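Mevalonate kinase (Staphylococcus aureus, PDB 2X7I) probably transfers the terminal phosphate of ATP to mevalonate, giving 5-phosphomevalonate on the route to isoprenoids. Local coordinates at residues S53-Y59 with L87-T93; V157-K161 with V214-S218; R188-H192 with G271-S275. One frame throughout, in Å; residues are numbered along the deposited sequence.

Contact 1 of 3, residues S53-Y59 with L87-T93; sequences SIKSDVY and LAVTIQT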
loop_
_atom_site.group_PDB
_atom_site.type_symbol
_atom_site.label_atom_id
_atom_site.label_comp_id
_atom_site.label_asym_id
_atom_site.label_seq_id
_atom_site.Cartn_x
_atom_site.Cartn_y
_atom_site.Cartn_z
ATOM N N SER A 53 27.412 4.744 -3.126
ATOM C CA SER A 53 26.587 4.777 -1.924
ATOM C C SER A 53 25.148 4.408 -2.227
ATOM O O SER A 53 24.658 4.660 -3.327
ATOM C CB SER A 53 26.636 6.161 -1.273
ATOM O OG SER A 53 26.131 7.163 -2.140
ATOM N N ILE A 54 24.498 3.786 -1.245
ATOM C CA ILE A 54 23.057 3.603 -1.242
ATOM C C ILE A 54 22.540 4.230 0.047
ATOM O O ILE A 54 22.942 3.837 1.137
ATOM C CB ILE A 54 22.656 2.109 -1.383
ATOM C CG1 ILE A 54 21.140 1.946 -1.458
ATOM C CG2 ILE A 54 23.199 1.263 -0.236
ATOM C CD1 ILE A 54 20.721 0.526 -1.931
ATOM N N LYS A 55 21.682 5.241 -0.087
ATOM C CA LYS A 55 21.140 5.962 1.056
ATOM C C LYS A 55 19.635 5.755 1.133
ATOM O O LYS A 55 18.937 5.962 0.157
ATOM C CB LYS A 55 21.450 7.446 0.936
ATOM C CG LYS A 55 21.102 8.257 2.191
ATOM C CD LYS A 55 21.354 9.743 2.003
ATOM C CE LYS A 55 21.223 10.489 3.325
ATOM N NZ LYS A 55 21.632 11.918 3.219
ATOM N N SER A 56 19.144 5.320 2.292
ATOM C CA SER A 56 17.707 5.144 2.514
ATOM C C SER A 56 17.227 6.164 3.513
ATOM O O SER A 56 17.663 6.145 4.657
ATOM C CB SER A 56 17.406 3.756 3.053
ATOM O OG SER A 56 17.419 2.811 2.015
ATOM N N ASP A 57 16.336 7.052 3.069
ATOM C CA ASP A 57 15.766 8.095 3.917
ATOM C C ASP A 57 14.373 7.655 4.327
ATOM O O ASP A 57 13.541 7.326 3.471
ATOM C CB ASP A 57 15.642 9.429 3.169
ATOM C CG ASP A 57 16.966 9.942 2.614
ATOM O OD1 ASP A 57 18.040 9.650 3.189
ATOM O OD2 ASP A 57 16.915 10.668 1.595
ATOM N N VAL A 58 14.108 7.644 5.626
ATOM C CA VAL A 58 12.773 7.293 6.109
ATOM C C VAL A 58 12.173 8.500 6.810
ATOM O O VAL A 58 12.776 9.085 7.723
ATOM C CB VAL A 58 12.765 6.039 7.014
ATOM C CG1 VAL A 58 13.021 4.805 6.173
ATOM C CG2 VAL A 58 13.790 6.168 8.159
ATOM N N TYR A 59 10.983 8.873 6.343
ATOM C CA TYR A 59 10.328 10.092 6.777
ATOM C C TYR A 59 9.405 9.762 7.928
ATOM O O TYR A 59 8.842 8.666 7.989
ATOM C CB TYR A 59 9.600 10.765 5.603
ATOM C CG TYR A 59 10.578 11.476 4.699
ATOM C CD1 TYR A 59 10.738 12.858 4.749
ATOM C CD2 TYR A 59 11.390 10.758 3.828
ATOM C CE1 TYR A 59 11.657 13.498 3.930
ATOM C CE2 TYR A 59 12.311 11.398 3.007
ATOM C CZ TYR A 59 12.437 12.755 3.061
ATOM O OH TYR A 59 13.360 13.369 2.246
ATOM N N LEU A 87 28.225 5.113 -8.407
ATOM C CA LEU A 87 26.795 5.423 -8.366
ATOM C C LEU A 87 26.365 5.825 -6.961
ATOM O O LEU A 87 26.758 5.195 -5.984
ATOM C CB LEU A 87 25.958 4.192 -8.744
ATOM C CG LEU A 87 25.558 3.887 -10.185
ATOM C CD1 LEU A 87 24.512 2.773 -10.177
ATOM C CD2 LEU A 87 25.026 5.120 -10.917
ATOM N N ALA A 88 25.534 6.859 -6.877
ATOM C CA ALA A 88 24.875 7.241 -5.637
ATOM C C ALA A 88 23.394 6.962 -5.816
ATOM O O ALA A 88 22.763 7.531 -6.690
ATOM C CB ALA A 88 25.110 8.712 -5.313
ATOM N N VAL A 89 22.868 6.048 -5.004
ATOM C CA VAL A 89 21.461 5.669 -5.046
ATOM C C VAL A 89 20.775 6.172 -3.782
ATOM O O VAL A 89 21.259 5.952 -2.671
ATOM C CB VAL A 89 21.288 4.154 -5.157
ATOM C CG1 VAL A 89 19.808 3.792 -5.179
ATOM C CG2 VAL A 89 21.988 3.635 -6.409
ATOM N N THR A 90 19.654 6.859 -3.974
ATOM C CA THR A 90 18.877 7.447 -2.886
ATOM C C THR A 90 17.433 6.947 -3.000
ATOM O O THR A 90 16.850 6.953 -4.083
ATOM C CB THR A 90 18.915 8.991 -2.936
ATOM O OG1 THR A 90 20.278 9.450 -2.883
ATOM C CG2 THR A 90 18.153 9.590 -1.761
ATOM N N ILE A 91 16.894 6.463 -1.886
ATOM C CA ILE A 91 15.521 5.975 -1.799
ATOM C C ILE A 91 14.871 6.772 -0.681
ATOM O O ILE A 91 15.423 6.854 0.409
ATOM C CB ILE A 91 15.457 4.457 -1.436
ATOM C CG1 ILE A 91 16.284 3.625 -2.409
ATOM C CG2 ILE A 91 14.012 3.934 -1.462
ATOM C CD1 ILE A 91 17.255 2.677 -1.723
ATOM N N GLN A 92 13.729 7.390 -0.960
ATOM C CA GLN A 92 12.960 8.084 0.069
ATOM C C GLN A 92 11.619 7.384 0.210
ATOM O O GLN A 92 10.971 7.118 -0.786
ATOM C CB GLN A 92 12.714 9.550 -0.308
ATOM C CG GLN A 92 13.955 10.385 -0.575
ATOM C CD GLN A 92 13.608 11.758 -1.124
ATOM O OE1 GLN A 92 13.164 12.637 -0.389
ATOM N NE2 GLN A 92 13.793 11.940 -2.423
ATOM N N THR A 93 11.208 7.077 1.437
ATOM C CA THR A 93 9.899 6.465 1.650
ATOM C C THR A 93 9.047 7.103 2.742
ATOM O O THR A 93 9.518 7.448 3.828
ATOM C CB THR A 93 9.974 4.944 1.924
ATOM O OG1 THR A 93 8.664 4.477 2.270
ATOM C CG2 THR A 93 10.940 4.607 3.058
HETATM O O HOH W 1 23.717 7.605 -2.029
#
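The carbonyl oxygen of V89 is gripped twice: K55 N donates to V89 O at 2.7 Å, and a water oxygen donates to V89 O at 3.0 Å. The same water meets S53 OG. This is one rung of a parallel pairing in which S53, K55 and D57 turn both N and O toward strand 87-93. L87 O and the N and O of V89, I91 and T93 answer, Y59 N taking T93 O at 3.2 Å. A88, T90 and Q92 bond instead with strand 29-45, which makes 87-93 an interior strand.

At the far end Y59 folds back, its CG beside the backbone N (chi1 -77°). The ring edge thereby lies near T93 O, and Y59 OH makes a weak hydrogen bond of 2.7 Å to Q92 OE1, with ring and amide planes 42° apart. D57 OD2 rests on aliphatic carbon, 3.7 Å from Q92 CG.

On the other face I54 CG1 meets I91 CD1 at 4.0 Å. Helix 70-80 covers this pair, V74 touching I54 and L70 touching I91, which completes a beta-alpha-beta unit. Beta-branched I54 and I91 suit an extended chain under a helix, and V89 is buried on the same face. K55, extended, leads its ammonium away from the pair. Backbone bonds therefore fix the register; the I54-I91 face is largely apolar, while S53, K55, D57, T90 and Q92 make the other mostly polar.

Contact 2 of 3, residues V157-K161 with V214-S218; sequences VWFQK and VLRAS
Strand 157-160 of the mixed sheet is crossed by helix 203-222; the axes of the short segments come within 9.1 Å, at 143°. S218 CB sits over one face of the W158 indole, 3.6 Å from the centroid of the five-membered ring and 13° off its normal, a CH-pi contact. V214 CG1 comes up at the edge of the same ring, 3.8 Å from W158 CD1, and L215 CD1 approaches the benzo side near CZ2.

Q160 holds the ring steady from its own strand. Its chain bends at chi2 (81°), bringing OE1 into the indole plane, where W158 NE1 donates to a lone pair of Q160 OE1 at 3.0 Å. The opposite branch of the amide, NE2, bonds to G211 O one turn earlier in the helix, so Q160 ties strand to helix. S218 is small enough to let the ring lie close; its hydroxyl donates back to L215 O at 2.6 Å. I30 of strand 29-45 and H163, edge-to-face with W158, add further cover.

Segments 157-161 and 214-218 share no hydrogen bond: van der Waals and CH-pi contact joins them, with Q160 OE1 against V214 CG1, while buried polar groups pair within their segment or the preceding turn.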
loop_
_atom_site.group_PDB
_atom_site.type_symbol
_atom_site.label_atom_id
_atom_site.label_comp_id
_atom_site.label_asym_id
_atom_site.label_seq_id
_atom_site.Cartn_x
_atom_site.Cartn_y
_atom_site.Cartn_z
ATOM N N VAL A 157 -7.951 -2.963 -8.740
ATOM C CA VAL A 157 -7.933 -4.343 -9.210
ATOM C C VAL A 157 -8.860 -5.166 -8.316
ATOM O O VAL A 157 -8.778 -5.088 -7.096
ATOM C CB VAL A 157 -6.519 -4.945 -9.150
ATOM C CG1 VAL A 157 -6.561 -6.447 -9.463
ATOM C CG2 VAL A 157 -5.578 -4.206 -10.099
ATOM N N TRP A 158 -9.732 -5.945 -8.944
ATOM C CA TRP A 158 -10.775 -6.688 -8.265
ATOM C C TRP A 158 -10.544 -8.171 -8.528
ATOM O O TRP A 158 -10.505 -8.581 -9.691
ATOM C CB TRP A 158 -12.143 -6.237 -8.805
ATOM C CG TRP A 158 -13.299 -7.147 -8.480
ATOM C CD1 TRP A 158 -13.551 -7.761 -7.287
ATOM C CD2 TRP A 158 -14.368 -7.528 -9.361
ATOM N NE1 TRP A 158 -14.703 -8.515 -7.376
ATOM C CE2 TRP A 158 -15.219 -8.392 -8.638
ATOM C CE3 TRP A 158 -14.679 -7.235 -10.696
ATOM C CZ2 TRP A 158 -16.377 -8.955 -9.201
ATOM C CZ3 TRP A 158 -15.825 -7.801 -11.259
ATOM C CH2 TRP A 158 -16.662 -8.648 -10.510
ATOM N N PHE A 159 -10.362 -8.955 -7.455
ATOM C CA PHE A 159 -10.298 -10.427 -7.527
ATOM C C PHE A 159 -11.618 -11.018 -7.037
ATOM O O PHE A 159 -12.144 -10.574 -6.022
ATOM C CB PHE A 159 -9.186 -10.969 -6.609
ATOM C CG PHE A 159 -7.762 -10.833 -7.151
ATOM C CD1 PHE A 159 -7.458 -10.044 -8.261
ATOM C CD2 PHE A 159 -6.722 -11.494 -6.504
ATOM C CE1 PHE A 159 -6.141 -9.935 -8.715
ATOM C CE2 PHE A 159 -5.412 -11.383 -6.944
ATOM C CZ PHE A 159 -5.115 -10.603 -8.055
ATOM N N GLN A 160 -12.135 -12.037 -7.730
ATOM C CA GLN A 160 -13.327 -12.774 -7.278
ATOM C C GLN A 160 -13.373 -14.173 -7.881
ATOM O O GLN A 160 -13.287 -14.310 -9.106
ATOM C CB GLN A 160 -14.606 -12.060 -7.718
ATOM C CG GLN A 160 -15.859 -12.481 -6.957
ATOM C CD GLN A 160 -15.987 -11.778 -5.615
ATOM O OE1 GLN A 160 -15.732 -10.579 -5.506
ATOM N NE2 GLN A 160 -16.378 -12.523 -4.587
ATOM N N LYS A 161 -13.572 -15.200 -7.050
ATOM C CA LYS A 161 -13.775 -16.571 -7.543
ATOM C C LYS A 161 -12.627 -16.968 -8.476
ATOM O O LYS A 161 -11.492 -16.993 -8.038
ATOM C CB LYS A 161 -15.147 -16.715 -8.230
ATOM C CG LYS A 161 -16.346 -16.806 -7.284
ATOM C CD LYS A 161 -17.623 -17.142 -8.070
ATOM C CE LYS A 161 -18.704 -17.784 -7.201
ATOM N NZ LYS A 161 -19.714 -18.531 -8.018
ATOM N N VAL A 214 -16.795 -8.306 -0.935
ATOM C CA VAL A 214 -15.946 -7.862 -2.045
ATOM C C VAL A 214 -16.754 -7.782 -3.351
ATOM O O VAL A 214 -16.496 -6.918 -4.191
ATOM C CB VAL A 214 -14.712 -8.795 -2.250
ATOM C CG1 VAL A 214 -13.978 -8.461 -3.544
ATOM C CG2 VAL A 214 -13.766 -8.709 -1.062
ATOM N N LEU A 215 -17.730 -8.675 -3.515
ATOM C CA LEU A 215 -18.576 -8.683 -4.707
ATOM C C LEU A 215 -19.468 -7.440 -4.745
ATOM O O LEU A 215 -19.592 -6.789 -5.781
ATOM C CB LEU A 215 -19.428 -9.957 -4.767
ATOM C CG LEU A 215 -20.350 -10.124 -5.979
ATOM C CD1 LEU A 215 -19.595 -9.887 -7.289
ATOM C CD2 LEU A 215 -21.027 -11.500 -5.968
ATOM N N ARG A 216 -20.075 -7.105 -3.613
ATOM C CA ARG A 216 -20.858 -5.876 -3.520
ATOM C C ARG A 216 -19.985 -4.621 -3.656
ATOM O O ARG A 216 -20.427 -3.620 -4.202
ATOM C CB ARG A 216 -21.611 -5.819 -2.201
ATOM C CG ARG A 216 -22.658 -6.910 -2.025
ATOM C CD ARG A 216 -23.128 -6.969 -0.567
ATOM N NE ARG A 216 -23.488 -5.644 -0.034
ATOM C CZ ARG A 216 -23.825 -5.414 1.236
ATOM N NH1 ARG A 216 -23.863 -6.411 2.118
ATOM N NH2 ARG A 216 -24.138 -4.180 1.627
ATOM N N ALA A 217 -18.761 -4.679 -3.141
ATOM C CA ALA A 217 -17.816 -3.554 -3.225
ATOM C C ALA A 217 -17.403 -3.215 -4.656
ATOM O O ALA A 217 -17.160 -2.061 -4.972
ATOM C CB ALA A 217 -16.584 -3.852 -2.392
ATOM N N SER A 218 -17.310 -4.224 -5.511
ATOM C CA SER A 218 -16.937 -4.019 -6.901
ATOM C C SER A 218 -17.977 -3.179 -7.621
ATOM O O SER A 218 -17.627 -2.229 -8.302
ATOM C CB SER A 218 -16.734 -5.360 -7.622
ATOM O OG SER A 218 -17.906 -6.156 -7.607
#

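Contact 3 of 3, residues R188-H192 with G271-S275; sequences RQAVH and GRGGS. Unlike the reference sequence in segment 188-192: H192 (reference Glu).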
loop_
_atom_site.group_PDB
_atom_site.type_symbol
_atom_site.label_atom_id
_atom_site.label_comp_id
_atom_site.label_asym_id
_atom_site.label_seq_id
_atom_site.Cartn_x
_atom_site.Cartn_y
_atom_site.Cartn_z
ATOM N N ARG A 188 8.799 -5.317 15.880
ATOM C CA ARG A 188 7.776 -5.953 15.042
ATOM C C ARG A 188 6.432 -5.257 15.187
ATOM O O ARG A 188 6.072 -4.766 16.258
ATOM C CB ARG A 188 7.650 -7.451 15.349
ATOM C CG ARG A 188 8.972 -8.226 15.264
ATOM C CD ARG A 188 9.905 -7.684 14.168
ATOM N NE ARG A 188 11.027 -8.581 13.886
ATOM C CZ ARG A 188 11.097 -9.430 12.859
ATOM N NH1 ARG A 188 10.105 -9.531 11.970
ATOM N NH2 ARG A 188 12.179 -10.192 12.721
ATOM N N GLN A 189 5.697 -5.235 14.080
ATOM C CA GLN A 189 4.496 -4.423 13.943
ATOM C C GLN A 189 3.331 -4.976 14.755
ATOM O O GLN A 189 3.193 -6.191 14.912
ATOM C CB GLN A 189 4.100 -4.336 12.465
ATOM C CG GLN A 189 5.139 -3.665 11.566
ATOM C CD GLN A 189 5.457 -2.241 11.985
ATOM O OE1 GLN A 189 4.573 -1.488 12.393
ATOM N NE2 GLN A 189 6.726 -1.866 11.884
ATOM N N ALA A 190 2.491 -4.078 15.263
ATOM C CA ALA A 190 1.308 -4.471 16.022
ATOM C C ALA A 190 0.206 -4.940 15.077
ATOM O O ALA A 190 -0.804 -4.258 14.896
ATOM C CB ALA A 190 0.820 -3.315 16.885
ATOM N N VAL A 191 0.422 -6.110 14.479
ATOM C CA VAL A 191 -0.570 -6.765 13.629
ATOM C C VAL A 191 -1.063 -8.028 14.326
ATOM O O VAL A 191 -0.478 -8.463 15.319
ATOM C CB VAL A 191 -0.005 -7.126 12.236
ATOM C CG1 VAL A 191 0.300 -5.867 11.447
ATOM C CG2 VAL A 191 1.229 -8.007 12.357
ATOM N N HIS A 192 -2.136 -8.610 13.794
ATOM C CA HIS A 192 -2.816 -9.736 14.431
ATOM C C HIS A 192 -2.872 -10.934 13.494
ATOM O O HIS A 192 -2.198 -11.938 13.721
ATOM C CB HIS A 192 -4.231 -9.321 14.850
ATOM C CG HIS A 192 -4.307 -7.933 15.414
ATOM N ND1 HIS A 192 -4.857 -6.875 14.722
ATOM C CD2 HIS A 192 -3.883 -7.426 16.598
ATOM C CE1 HIS A 192 -4.780 -5.780 15.458
ATOM N NE2 HIS A 192 -4.192 -6.087 16.601
ATOM N N GLY A 271 -8.838 -8.529 8.981
ATOM C CA GLY A 271 -8.587 -8.494 10.432
ATOM C C GLY A 271 -7.129 -8.517 10.875
ATOM O O GLY A 271 -6.855 -8.474 12.069
ATOM N N ARG A 272 -6.188 -8.591 9.931
ATOM C CA ARG A 272 -4.758 -8.475 10.262
ATOM C C ARG A 272 -4.440 -7.091 10.854
ATOM O O ARG A 272 -3.689 -6.982 11.818
ATOM C CB ARG A 272 -3.876 -8.762 9.037
ATOM C CG ARG A 272 -2.367 -8.651 9.300
ATOM C CD ARG A 272 -1.562 -9.106 8.106
ATOM N NE ARG A 272 -0.117 -8.959 8.313
ATOM C CZ ARG A 272 0.572 -7.830 8.157
ATOM N NH1 ARG A 272 -0.019 -6.700 7.789
ATOM N NH2 ARG A 272 1.875 -7.829 8.371
ATOM N N GLY A 273 -5.001 -6.044 10.257
ATOM C CA GLY A 273 -4.926 -4.702 10.819
ATOM C C GLY A 273 -3.636 -3.968 10.521
ATOM O O GLY A 273 -3.160 -3.176 11.352
ATOM N N GLY A 274 -3.072 -4.221 9.336
ATOM C CA GLY A 274 -1.949 -3.441 8.838
ATOM C C GLY A 274 -2.278 -1.958 8.862
ATOM O O GLY A 274 -1.478 -1.133 9.315
ATOM N N SER A 275 -3.465 -1.623 8.372
ATOM C CA SER A 275 -4.006 -0.277 8.512
ATOM C C SER A 275 -5.385 -0.342 9.151
ATOM O O SER A 275 -6.067 -1.380 9.096
ATOM C CB SER A 275 -4.112 0.409 7.146
ATOM O OG SER A 275 -2.837 0.531 6.538
#
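The glycine-rich loop 271-275, which belongs to the C-terminal signature motif of GHMP kinases, receives V191 and H192 from a partly disordered loop. H192 N donates to R272 O at 3.0 Å, in the carbonyl plane and on a lone pair, with an N-H...O angle of 152°. The H192 ring, a histidine where the reference sequence has glutamate, turns its edge to G271 O and stacks on H247.

V191 lies across R272. Its CG1 sits 3.7 Å above the guanidinium plane, offset toward the rim, and V191 CG2 is 4.0 Å from R272 NH2. The arginine reaches this place with CG anti to the backbone N (chi1 180°) and the chain extended from there to NE. Its NH2 donates to S98 O, which helps fix the flat group that V191 covers. A bound citrate, probably from the crystallisation liquor, lies about 5 Å from the R272 side chain, consistent with an anion-accepting pocket.

The glycines suit their places. At G271 (phi 96°) a CB would press on the preceding carbonyl; G273 also has positive phi, and its CB would fall 3.2 Å from H192 ND1. Just before V191, A190 centres an inverse gamma turn that redirects the chain.

R99 links both loops, bonding to G274 O and to Q189 OE1. Segment 271-275 connects strands 264-267 and 276-280, and segment 188-192 follows strand 175-180, the neighbour of 276-280 in the four-stranded antiparallel sheet, on the way to helix 203-222.

How the contacts relate
Contacts 1 and 2 both reach the mixed sheet but on opposite sides of the chain's centre, their own centres 37 Å apart. Contact 3 lies 26 Å from contact 1 and 23 Å from contact 2, centre to centre, with nearest atoms about 11 Å away in each case. The chain nonetheless links them: beyond strand 87-93 of contact 1 it runs on to S98 and R99, which bond to the loops of contact 3, and beyond segment 188-192 it leads into the helix of contact 2. The segments of contacts 2 and 3 thus alternate along the sequence. Of the three, contact 3 has R272 close to the bound citrate, probably marking the active-site side.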